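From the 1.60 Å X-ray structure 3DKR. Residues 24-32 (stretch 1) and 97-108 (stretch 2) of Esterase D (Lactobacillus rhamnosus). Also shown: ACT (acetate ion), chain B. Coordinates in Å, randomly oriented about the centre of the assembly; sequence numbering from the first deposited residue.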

# COMPACT_ATOMS: atom_id res chain seq x y z
N GLY A 24 -3.00 8.29 14.88
CA GLY A 24 -3.42 7.04 14.25
C GLY A 24 -2.82 6.92 12.87
O GLY A 24 -2.55 7.94 12.21
N VAL A 25 -2.65 5.69 12.41
CA VAL A 25 -2.02 5.42 11.12
C VAL A 25 -2.87 4.44 10.33
O VAL A 25 -3.25 3.39 10.85
N VAL A 26 -3.16 4.78 9.08
CA VAL A 26 -3.84 3.89 8.15
C VAL A 26 -2.77 3.21 7.29
O VAL A 26 -1.92 3.88 6.71
N LEU A 27 -2.83 1.87 7.21
CA LEU A 27 -1.88 1.09 6.41
C LEU A 27 -2.64 0.33 5.33
O LEU A 27 -3.55 -0.44 5.65
N LEU A 28 -2.29 0.60 4.07
CA LEU A 28 -3.01 0.10 2.90
C LEU A 28 -2.18 -0.95 2.16
O LEU A 28 -1.05 -0.69 1.75
N HIS A 29 -2.73 -2.15 2.02
CA HIS A 29 -1.93 -3.32 1.65
C HIS A 29 -1.62 -3.46 0.15
O HIS A 29 -1.94 -2.58 -0.65
N ALA A 30 -0.97 -4.57 -0.20
CA ALA A 30 -0.52 -4.84 -1.57
C ALA A 30 -1.56 -5.53 -2.43
O ALA A 30 -2.47 -6.19 -1.93
N TYR A 31 -1.39 -5.40 -3.75
CA TYR A 31 -2.18 -6.17 -4.70
C TYR A 31 -1.83 -7.66 -4.53
O TYR A 31 -0.66 -8.02 -4.49
N THR A 32 -2.88 -8.47 -4.43
CA THR A 32 -2.84 -9.89 -4.02
C THR A 32 -2.47 -10.09 -2.55
O THR A 32 -2.45 -11.22 -2.05
N VAL A 97 -1.11 8.20 6.61
CA VAL A 97 -1.58 7.14 5.71
C VAL A 97 -0.44 6.66 4.83
O VAL A 97 0.18 7.47 4.14
N PHE A 98 -0.20 5.35 4.84
CA PHE A 98 0.88 4.73 4.05
C PHE A 98 0.35 3.49 3.36
O PHE A 98 -0.59 2.88 3.82
N GLY A 99 1.02 3.10 2.28
CA GLY A 99 0.69 1.85 1.61
C GLY A 99 1.83 1.25 0.83
O GLY A 99 2.87 1.89 0.65
N LEU A 100 1.63 -0.00 0.40
CA LEU A 100 2.57 -0.69 -0.50
C LEU A 100 2.32 -0.20 -1.94
O LEU A 100 1.92 0.95 -2.11
N SER A 101 2.63 -0.97 -2.99
CA SER A 101 2.48 -0.36 -4.33
C SER A 101 1.02 0.03 -4.61
O SER A 101 0.73 1.18 -4.94
N LEU A 102 0.11 -0.92 -4.44
CA LEU A 102 -1.30 -0.65 -4.67
C LEU A 102 -1.84 0.32 -3.62
O LEU A 102 -2.36 1.39 -3.96
N GLY A 103 -1.71 -0.04 -2.34
CA GLY A 103 -2.18 0.82 -1.25
C GLY A 103 -1.58 2.21 -1.35
O GLY A 103 -2.24 3.20 -0.99
N GLY A 104 -0.34 2.29 -1.82
CA GLY A 104 0.37 3.58 -1.94
C GLY A 104 -0.20 4.52 -2.99
O GLY A 104 -0.09 5.74 -2.86
N ILE A 105 -0.82 3.97 -4.03
CA ILE A 105 -1.53 4.80 -5.01
C ILE A 105 -2.63 5.53 -4.26
O ILE A 105 -2.80 6.74 -4.42
N PHE A 106 -3.37 4.81 -3.43
CA PHE A 106 -4.48 5.40 -2.69
C PHE A 106 -3.99 6.32 -1.57
O PHE A 106 -4.62 7.34 -1.30
N ALA A 107 -2.86 5.99 -0.94
CA ALA A 107 -2.27 6.89 0.06
C ALA A 107 -1.94 8.23 -0.54
O ALA A 107 -2.22 9.28 0.05
N MET A 108 -1.36 8.21 -1.74
CA MET A 108 -1.01 9.46 -2.41
C MET A 108 -2.26 10.21 -2.83
O MET A 108 -2.32 11.43 -2.69

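Strands 24-28 and 97-99 run parallel, 19° apart, and three backbone hydrogen bonds fix their register: Phe98 N to Val26 O (2.9 Å), Leu28 N to Phe98 O (2.9 Å) and Leu100 N to Leu28 O (3.1 Å). Paired residues therefore share a face. Leu27 and Phe98 (m, chi2 -84°) lie on one; the m, t rotamer of Leu27 brings its end nearer, setting Leu27 CD2 4.1 Å from Phe98 CD2, while Val25 (t) meets the ring edge, Val25 CG1 to Phe98 CD2 at 3.6 Å.

Val26, Val97 and Leu28 occupy the other face, where Leu28 also reaches the helix. Both valines are t, with Val26 CB 4.1 Å from Val97 CG1. Leu28 has the largest area covered by the opposing stretch; its m, t rotamer places Leu28 CD1 4.0 Å from Val97 CG1 and 4.1 Å from Phe106 CB, bridging strand and helix. Leu28 CB sits 3.5 Å from Gly103 CA, where a side chain on Gly103 would clash with Leu28 O and His29 O.

Beyond the strands, Leu100 (m, t) sets CD1 4.0 Å from Ala30 CB, and Leu102 (t, p) places CD2 4.0 Å from CB of Tyr31 (t). The CA-to-CB bond of His29 points away; with chi1 p and chi2 76° the ring brings His29 ND1 to Ala30 O, a 2.9 Å hydrogen bond.

An acetate, probably from the crystallisation liquor, joins the two stretches: its O accepts from Tyr31 N (2.8 Å) and Leu102 N (2.9 Å), its OXT from Ser101 N (2.9 Å).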

# COMPACT_ATOMS: atom_id res chain seq x y z
CB VAL A 25 -0.62 4.79 11.31
CG1 VAL A 25 0.07 4.63 9.95
CG2 VAL A 25 0.22 5.66 12.22
CB VAL A 26 -4.84 4.64 7.25
CG1 VAL A 26 -5.41 3.71 6.19
CG2 VAL A 26 -5.95 5.30 8.09
CB LEU A 27 -1.11 0.08 7.28
CG LEU A 27 -0.25 0.69 8.39
CD1 LEU A 27 0.40 -0.39 9.27
CD2 LEU A 27 0.84 1.63 7.87
CB LEU A 28 -3.40 1.25 1.97
CG LEU A 28 -4.24 2.32 2.65
CD1 LEU A 28 -4.51 3.49 1.70
CD2 LEU A 28 -5.58 1.75 3.17
CB HIS A 29 -2.52 -4.60 2.27
CG HIS A 29 -3.84 -5.05 1.71
ND1 HIS A 29 -3.97 -5.67 0.48
CD2 HIS A 29 -5.07 -5.08 2.28
CE1 HIS A 29 -5.23 -6.02 0.30
NE2 HIS A 29 -5.92 -5.68 1.38
CB ALA A 30 0.73 -5.71 -1.52
CB TYR A 31 -1.83 -5.72 -6.10
CG TYR A 31 -2.64 -6.31 -7.22
CD1 TYR A 31 -4.02 -6.23 -7.23
CD2 TYR A 31 -2.01 -6.87 -8.33
CE1 TYR A 31 -4.77 -6.75 -8.28
CE2 TYR A 31 -2.74 -7.38 -9.39
CZ TYR A 31 -4.11 -7.31 -9.37
OH TYR A 31 -4.84 -7.81 -10.44
CB THR A 32 -1.91 -10.78 -4.89
OG1 THR A 32 -0.52 -10.59 -4.55
CG2 THR A 32 -2.14 -10.53 -6.37
CB VAL A 97 -2.72 7.66 4.83
CG1 VAL A 97 -3.29 6.53 3.97
CG2 VAL A 97 -3.78 8.35 5.71
CB PHE A 98 2.05 4.28 4.93
CG PHE A 98 2.61 5.35 5.82
CD1 PHE A 98 3.56 6.25 5.34
CD2 PHE A 98 2.26 5.41 7.16
CE1 PHE A 98 4.10 7.22 6.17
CE2 PHE A 98 2.77 6.40 7.99
CZ PHE A 98 3.71 7.28 7.49
CB LEU A 100 2.49 -2.21 -0.33
CG LEU A 100 3.29 -2.66 0.90
CD1 LEU A 100 2.77 -4.00 1.47
CD2 LEU A 100 4.77 -2.76 0.56
CB SER A 101 3.04 -1.25 -5.46
OG SER A 101 4.45 -1.39 -5.40
CB LEU A 102 -2.10 -1.96 -4.66
CG LEU A 102 -3.61 -1.78 -4.82
CD1 LEU A 102 -3.99 -1.27 -6.23
CD2 LEU A 102 -4.31 -3.09 -4.50
CB ILE A 105 -2.15 3.94 -6.14
CG1 ILE A 105 -1.05 3.32 -7.00
CG2 ILE A 105 -3.10 4.78 -7.05
CD1 ILE A 105 -1.57 2.14 -7.85
CB PHE A 106 -5.42 4.32 -2.17
CG PHE A 106 -5.88 3.38 -3.25
CD1 PHE A 106 -6.48 3.88 -4.39
CD2 PHE A 106 -5.68 2.01 -3.15
CE1 PHE A 106 -6.90 3.02 -5.41
CE2 PHE A 106 -6.10 1.16 -4.15
CZ PHE A 106 -6.69 1.66 -5.29
CB ALA A 107 -1.01 6.28 0.68
CB MET A 108 -0.06 9.21 -3.58
CG MET A 108 1.31 8.68 -3.17
SD MET A 108 2.16 9.60 -1.84
CE MET A 108 2.06 11.28 -2.48
C ACT B . 1.91 -4.27 -4.20
O ACT B . 0.77 -3.72 -4.29
OXT ACT B . 2.76 -3.79 -3.39
CH3 ACT B . 2.26 -5.47 -5.03